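Long-range contacts in glucosamine-6-phosphate deaminase (Bacillus subtilis, PDB 2BKX), which is an enzyme of the glucosamine-6-phosphate isomerase/6-phosphogluconolactonase family, with a Rossmann-like alpha/beta fold and fructose -6-phosphate in its pocket: residues Q59-V64 with S97-P102; K191-L196 with S227-L232. One frame throughout, in Å; residues are numbered along the deposited sequence. Where two conformers were deposited one is given.

Contact 1: residues Q59-V64 with S97-P102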
loop_
_atom_site.group_PDB
_atom_site.type_symbol
_atom_site.label_atom_id
_atom_site.label_comp_id
_atom_site.label_asym_id
_atom_site.label_seq_id
_atom_site.Cartn_x
_atom_site.Cartn_y
_atom_site.Cartn_z
ATOM N N GLN A 59 -12.365 10.948 12.351
ATOM C CA GLN A 59 -12.149 10.963 13.795
ATOM C C GLN A 59 -11.993 9.610 14.477
ATOM O O GLN A 59 -11.293 9.490 15.481
ATOM C CB GLN A 59 -13.251 11.789 14.503
ATOM C CG GLN A 59 -13.042 13.255 14.292
ATOM C CD GLN A 59 -13.869 14.161 15.163
ATOM O OE1 GLN A 59 -14.526 13.726 16.124
ATOM N NE2 GLN A 59 -13.816 15.453 14.847
ATOM N N ASN A 60 -12.651 8.585 13.958
ATOM C CA ASN A 60 -12.607 7.305 14.637
ATOM C C ASN A 60 -11.854 6.223 13.880
ATOM O O ASN A 60 -11.851 5.060 14.323
ATOM C CB ASN A 60 -14.011 6.862 15.058
ATOM C CG ASN A 60 -14.527 7.719 16.192
ATOM O OD1 ASN A 60 -14.083 7.577 17.338
ATOM N ND2 ASN A 60 -15.383 8.660 15.870
ATOM N N ILE A 61 -11.168 6.619 12.816
ATOM C CA ILE A 61 -10.440 5.647 12.009
ATOM C C ILE A 61 -9.147 5.231 12.681
ATOM O O ILE A 61 -8.579 5.962 13.497
ATOM C CB ILE A 61 -10.145 6.112 10.546
ATOM C CG1 ILE A 61 -9.012 7.151 10.440
ATOM C CG2 ILE A 61 -11.426 6.543 9.833
ATOM C CD1 ILE A 61 -8.477 7.325 9.020
ATOM N N THR A 62 -8.741 4.019 12.355
ATOM C CA THR A 62 -7.404 3.508 12.647
ATOM C C THR A 62 -6.754 3.169 11.330
ATOM O O THR A 62 -7.436 2.711 10.435
ATOM C CB THR A 62 -7.491 2.233 13.526
ATOM O OG1 THR A 62 -8.143 2.580 14.763
ATOM C CG2 THR A 62 -6.145 1.634 13.785
ATOM N N THR A 63 -5.435 3.373 11.220
ATOM C CA THR A 63 -4.732 2.945 10.003
ATOM C C THR A 63 -3.502 2.125 10.303
ATOM O O THR A 63 -2.837 2.325 11.343
ATOM C CB THR A 63 -4.357 4.155 9.120
ATOM O OG1 THR A 63 -3.347 4.956 9.733
ATOM C CG2 THR A 63 -5.560 5.037 8.860
ATOM N N VAL A 64 -3.194 1.215 9.363
ATOM C CA VAL A 64 -1.954 0.439 9.396
ATOM C C VAL A 64 -1.330 0.553 8.002
ATOM O O VAL A 64 -2.016 0.411 6.979
ATOM C CB VAL A 64 -2.149 -1.040 9.799
ATOM C CG1 VAL A 64 -2.593 -1.102 11.238
ATOM C CG2 VAL A 64 -3.160 -1.743 8.947
ATOM N N SER A 97 -2.618 8.985 17.403
ATOM C CA SER A 97 -2.084 7.764 17.991
ATOM C C SER A 97 -2.669 6.495 17.392
ATOM O O SER A 97 -2.209 5.409 17.708
ATOM C CB SER A 97 -2.277 7.780 19.497
ATOM O OG SER A 97 -3.646 7.795 19.807
ATOM N N ARG A 98 -3.667 6.640 16.526
ATOM C CA ARG A 98 -4.289 5.490 15.880
ATOM C C ARG A 98 -3.779 5.264 14.459
ATOM O O ARG A 98 -4.378 4.500 13.718
ATOM C CB ARG A 98 -5.807 5.584 15.928
ATOM C CG ARG A 98 -6.347 5.495 17.374
ATOM C CD ARG A 98 -6.063 4.171 18.057
ATOM N NE ARG A 98 -6.819 3.099 17.404
ATOM C CZ ARG A 98 -6.928 1.843 17.841
ATOM N NH1 ARG A 98 -6.307 1.429 18.938
ATOM N NH2 ARG A 98 -7.693 1.012 17.178
ATOM N N HIS A 99 -2.647 5.881 14.114
ATOM C CA HIS A 99 -1.979 5.642 12.834
ATOM C C HIS A 99 -0.734 4.826 13.160
ATOM O O HIS A 99 0.130 5.301 13.896
ATOM C CB HIS A 99 -1.551 6.950 12.168
ATOM C CG HIS A 99 -2.697 7.826 11.743
ATOM N ND1 HIS A 99 -3.702 7.360 10.916
ATOM C CD2 HIS A 99 -2.992 9.133 12.000
ATOM C CE1 HIS A 99 -4.582 8.332 10.715
ATOM N NE2 HIS A 99 -4.190 9.411 11.385
ATOM N N PHE A 100 -0.644 3.626 12.595
ATOM C CA PHE A 100 0.421 2.701 12.857
ATOM C C PHE A 100 1.225 2.416 11.588
ATOM O O PHE A 100 0.674 2.224 10.495
ATOM C CB PHE A 100 -0.159 1.404 13.406
ATOM C CG PHE A 100 -0.960 1.610 14.679
ATOM C CD1 PHE A 100 -2.331 1.484 14.686
ATOM C CD2 PHE A 100 -0.337 1.996 15.841
ATOM C CE1 PHE A 100 -3.045 1.689 15.849
ATOM C CE2 PHE A 100 -1.048 2.181 16.995
ATOM C CZ PHE A 100 -2.388 2.030 17.010
ATOM N N ILE A 101 2.548 2.413 11.752
ATOM C CA ILE A 101 3.487 2.171 10.680
ATOM C C ILE A 101 4.673 1.425 11.314
ATOM O O ILE A 101 5.060 1.753 12.433
ATOM C CB ILE A 101 3.951 3.510 10.061
ATOM C CG1 ILE A 101 2.762 4.400 9.611
ATOM C CG2 ILE A 101 4.933 3.279 8.942
ATOM C CD1 ILE A 101 3.143 5.779 9.136
ATOM N N PRO A 102 5.258 0.436 10.622
ATOM C CA PRO A 102 6.393 -0.264 11.272
ATOM C C PRO A 102 7.542 0.675 11.571
ATOM O O PRO A 102 7.797 1.588 10.794
ATOM C CB PRO A 102 6.789 -1.303 10.229
ATOM C CG PRO A 102 5.585 -1.465 9.409
ATOM C CD PRO A 102 4.931 -0.146 9.320
HETATM O O HOH W 1 -0.926 4.030 9.118
#
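Ile61 opens the contact with its carbonyl O 3.7 Å from CB of Arg98, while its CD1 reaches the edge of the His99 ring. From here strand 62-69 pairs in parallel with the short strand 99-100, the two joined through helix 80-89 as a beta-alpha-beta unit of the Rossmann-like fold. Thr62 is gripped from the side: the Arg98 chain bends at chi2 and chi3 (-63° and -67°), and its guanidinium gives both NE and NH2 to the one hydroxyl, NH2 lying 2.9 Å from Thr62 OG1. The oxygen sits almost in the guanidinium plane, and two bent bonds fix the turn of that flat group. The methyl CG2 of Thr62, anti to its backbone N, meets the rim of the Phe100 ring at CE1, 3.7 Å away. CE1 in turn lies over one face of the guanidinium, toward its rim. Leu123 packs on both Thr62 and Arg98. Thr63 carries the two backbone bonds, its N to Arg98 O and its O to the N of Phe100. On the face it shares with His99, its OG1 comes 2.7 Å from His99 ND1, a short hydrogen bond in which either group could donate. The far nitrogen of the imidazole, NE2, bonds Ser94 OG, and Phe89 of helix 80-89 stacks on the ring, so the imidazole is held at both nitrogens as well as by stacking. Val64 turns to the other face, that of Phe100, and its CG1 touches Phe100 CB at 4.1 Å; its CA makes a CA-H...O contact with Phe100 O. That same carbonyl accepts a hydrogen bond from a water, 2.8 Å from Phe100 O; the same water is also hydrogen-bonded to Thr63 OG1, at 2.7 Å.

Contact 2: residues K191-L196 with S227-L232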
loop_
_atom_site.group_PDB
_atom_site.type_symbol
_atom_site.label_atom_id
_atom_site.label_comp_id
_atom_site.label_asym_id
_atom_site.label_seq_id
_atom_site.Cartn_x
_atom_site.Cartn_y
_atom_site.Cartn_z
ATOM N N LYS A 191 -10.464 -7.517 4.779
ATOM C CA LYS A 191 -11.809 -7.792 4.288
ATOM C C LYS A 191 -11.951 -7.428 2.792
ATOM O O LYS A 191 -12.730 -8.026 2.077
ATOM C CB LYS A 191 -12.826 -6.996 5.112
ATOM C CG LYS A 191 -13.133 -7.558 6.486
ATOM C CD LYS A 191 -14.285 -6.738 7.163
ATOM C CE LYS A 191 -15.162 -7.562 8.126
ATOM N NZ LYS A 191 -16.060 -6.643 8.971
ATOM N N ARG A 192 -11.221 -6.427 2.345
ATOM C CA ARG A 192 -11.402 -5.858 1.016
ATOM C C ARG A 192 -10.072 -5.302 0.547
ATOM O O ARG A 192 -9.412 -4.607 1.321
ATOM C CB ARG A 192 -12.425 -4.716 1.045
ATOM C CG ARG A 192 -12.780 -4.185 -0.283
ATOM C CD ARG A 192 -13.830 -3.113 -0.233
ATOM N NE ARG A 192 -14.144 -2.709 -1.606
ATOM C CZ ARG A 192 -15.053 -1.810 -1.930
ATOM N NH1 ARG A 192 -15.727 -1.175 -0.999
ATOM N NH2 ARG A 192 -15.266 -1.545 -3.205
ATOM N N ILE A 193 -9.706 -5.599 -0.702
ATOM C CA ILE A 193 -8.456 -5.106 -1.258
ATOM C C ILE A 193 -8.736 -4.148 -2.403
ATOM O O ILE A 193 -9.607 -4.418 -3.224
ATOM C CB ILE A 193 -7.537 -6.274 -1.679
ATOM C CG1 ILE A 193 -7.056 -7.011 -0.366
ATOM C CG2 ILE A 193 -6.310 -5.791 -2.467
ATOM C CD1 ILE A 193 -6.379 -8.268 -0.529
ATOM N N LEU A 194 -8.004 -3.040 -2.430
ATOM C CA LEU A 194 -8.094 -2.048 -3.499
ATOM C C LEU A 194 -6.672 -1.848 -4.042
ATOM O O LEU A 194 -5.838 -1.251 -3.365
ATOM C CB LEU A 194 -8.682 -0.737 -2.955
ATOM C CG LEU A 194 -8.730 0.416 -3.951
ATOM C CD1 LEU A 194 -9.498 0.034 -5.191
ATOM C CD2 LEU A 194 -9.291 1.700 -3.285
ATOM N N LEU A 195 -6.423 -2.409 -5.228
ATOM C CA LEU A 195 -5.126 -2.362 -5.893
ATOM C C LEU A 195 -5.178 -1.276 -6.961
ATOM O O LEU A 195 -6.026 -1.295 -7.847
ATOM C CB LEU A 195 -4.762 -3.732 -6.480
ATOM C CG LEU A 195 -3.532 -3.787 -7.369
ATOM C CD1 LEU A 195 -2.278 -3.399 -6.632
ATOM C CD2 LEU A 195 -3.401 -5.174 -7.946
ATOM N N LEU A 196 -4.238 -0.331 -6.868
ATOM C CA LEU A 196 -4.159 0.809 -7.767
ATOM C C LEU A 196 -2.929 0.646 -8.672
ATOM O O LEU A 196 -1.840 0.395 -8.198
ATOM C CB LEU A 196 -3.982 2.098 -6.961
ATOM C CG LEU A 196 -5.006 2.335 -5.862
ATOM C CD1 LEU A 196 -4.732 3.630 -5.101
ATOM C CD2 LEU A 196 -6.412 2.309 -6.429
ATOM N N SER A 227 -11.452 -12.905 -1.992
ATOM C CA SER A 227 -12.853 -12.814 -2.386
ATOM C C SER A 227 -13.377 -11.437 -2.715
ATOM O O SER A 227 -14.519 -11.274 -3.149
ATOM C CB SER A 227 -13.732 -13.449 -1.301
ATOM O OG SER A 227 -13.314 -14.770 -0.977
ATOM N N ASP A 228 -12.594 -10.414 -2.430
ATOM C CA ASP A 228 -13.075 -9.027 -2.658
ATOM C C ASP A 228 -11.909 -8.103 -3.012
ATOM O O ASP A 228 -11.406 -7.346 -2.177
ATOM C CB ASP A 228 -13.858 -8.500 -1.457
ATOM C CG ASP A 228 -14.577 -7.177 -1.757
ATOM O OD1 ASP A 228 -14.409 -6.658 -2.858
ATOM O OD2 ASP A 228 -15.328 -6.676 -0.874
ATOM N N VAL A 229 -11.479 -8.208 -4.260
ATOM C CA VAL A 229 -10.378 -7.422 -4.796
ATOM C C VAL A 229 -10.881 -6.551 -5.921
ATOM O O VAL A 229 -11.475 -7.048 -6.881
ATOM C CB VAL A 229 -9.252 -8.321 -5.344
ATOM C CG1 VAL A 229 -8.108 -7.494 -5.897
ATOM C CG2 VAL A 229 -8.744 -9.250 -4.272
ATOM N N THR A 230 -10.605 -5.247 -5.837
ATOM C CA THR A 230 -10.891 -4.322 -6.913
ATOM C C THR A 230 -9.544 -3.806 -7.393
ATOM O O THR A 230 -8.716 -3.393 -6.604
ATOM C CB THR A 230 -11.754 -3.185 -6.421
ATOM O OG1 THR A 230 -12.992 -3.712 -5.966
ATOM C CG2 THR A 230 -12.016 -2.104 -7.472
ATOM N N VAL A 231 -9.356 -3.789 -8.707
ATOM C CA VAL A 231 -8.108 -3.338 -9.325
ATOM C C VAL A 231 -8.443 -2.188 -10.258
ATOM O O VAL A 231 -9.201 -2.372 -11.227
ATOM C CB VAL A 231 -7.391 -4.462 -10.126
ATOM C CG1 VAL A 231 -6.066 -3.957 -10.615
ATOM C CG2 VAL A 231 -7.264 -5.745 -9.332
ATOM N N LEU A 232 -7.870 -1.016 -9.976
ATOM C CA LEU A 232 -8.075 0.162 -10.801
ATOM C C LEU A 232 -6.837 0.346 -11.645
ATOM O O LEU A 232 -5.730 0.406 -11.099
ATOM C CB LEU A 232 -8.354 1.398 -9.957
ATOM C CG LEU A 232 -9.515 1.316 -8.985
ATOM C CD1 LEU A 232 -9.619 2.661 -8.254
ATOM C CD2 LEU A 232 -10.812 0.928 -9.619
HETATM O O HOH W 2 -15.416 -7.767 1.673
HETATM O O HOH W 3 -12.595 -4.603 -3.411
HETATM O O HOH W 4 -15.426 -2.614 -5.819
#
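Strands 193-196 and 229-232 run parallel, their axes 4.8 Å apart and inclined by 17°. Four backbone hydrogen bonds join them: Ile193 N to Asp228 O, Thr230 N to Ile193 O, Leu195 N to Thr230 O and Leu232 N to Leu195 O. The bond from Ile193 is nearly straight, at 174°. On one face Leu195 and Val231 lie side by side, Leu195 CD2 4.0 Å from Val231 CG1, and Ile193 CB meets Val229 CG2. On the other, CD2 of Leu196 packs against CD1 of Leu232 at 3.7 Å, and Leu194 CD1 slants across to Leu232 CG. Helix 203-211 connects the strands as a beta-alpha-beta crossover of the Rossmann-like sheet, whose neighbouring strands 128-131 and 2-6 flank the pair; helix 9-26 covers the face of Leu194, Leu196 and Leu232. Polar groups gather at the N-terminal end. Arg192 stretches out, its CG 3.6 Å from Asp228 OD2. Asp228 OD1 stands well out of the guanidinium plane, 4.2 Å from Arg192 NE, too far for a salt bridge, and no N-H points at it. A water in that plane accepts from Arg192 NE, is hydrogen-bonded to Thr230 OG1 and lies 2.8 Å from Asp228 OD1, with more acceptors around it than it has protons. Another donates to both Lys191 O and Asp228 OD2, 2.8 Å from the latter.

Overall arrangement
Contact 1 and contact 2 belong to one sheet, but their centres lie 20 Å apart and their nearest atoms about 10 Å. Each pairs the two strands of a beta-alpha-beta unit, through helix 80-89 in contact 1 and helix 203-211 in contact 2. Contact 2 is the deeper: it runs over four bridged pairs, and its aliphatic residues fill both faces, with its charged groups confined to one end and linked by water. Contact 1, partly buried and only two bridges long, adds to its backbone bonds direct side-chain hydrogen bonds to two threonine hydroxyls. Contact 2 also comes nearer to fructose -6-phosphate, about 7 Å from the side chain of Leu195, against about 11 Å from that of Val64.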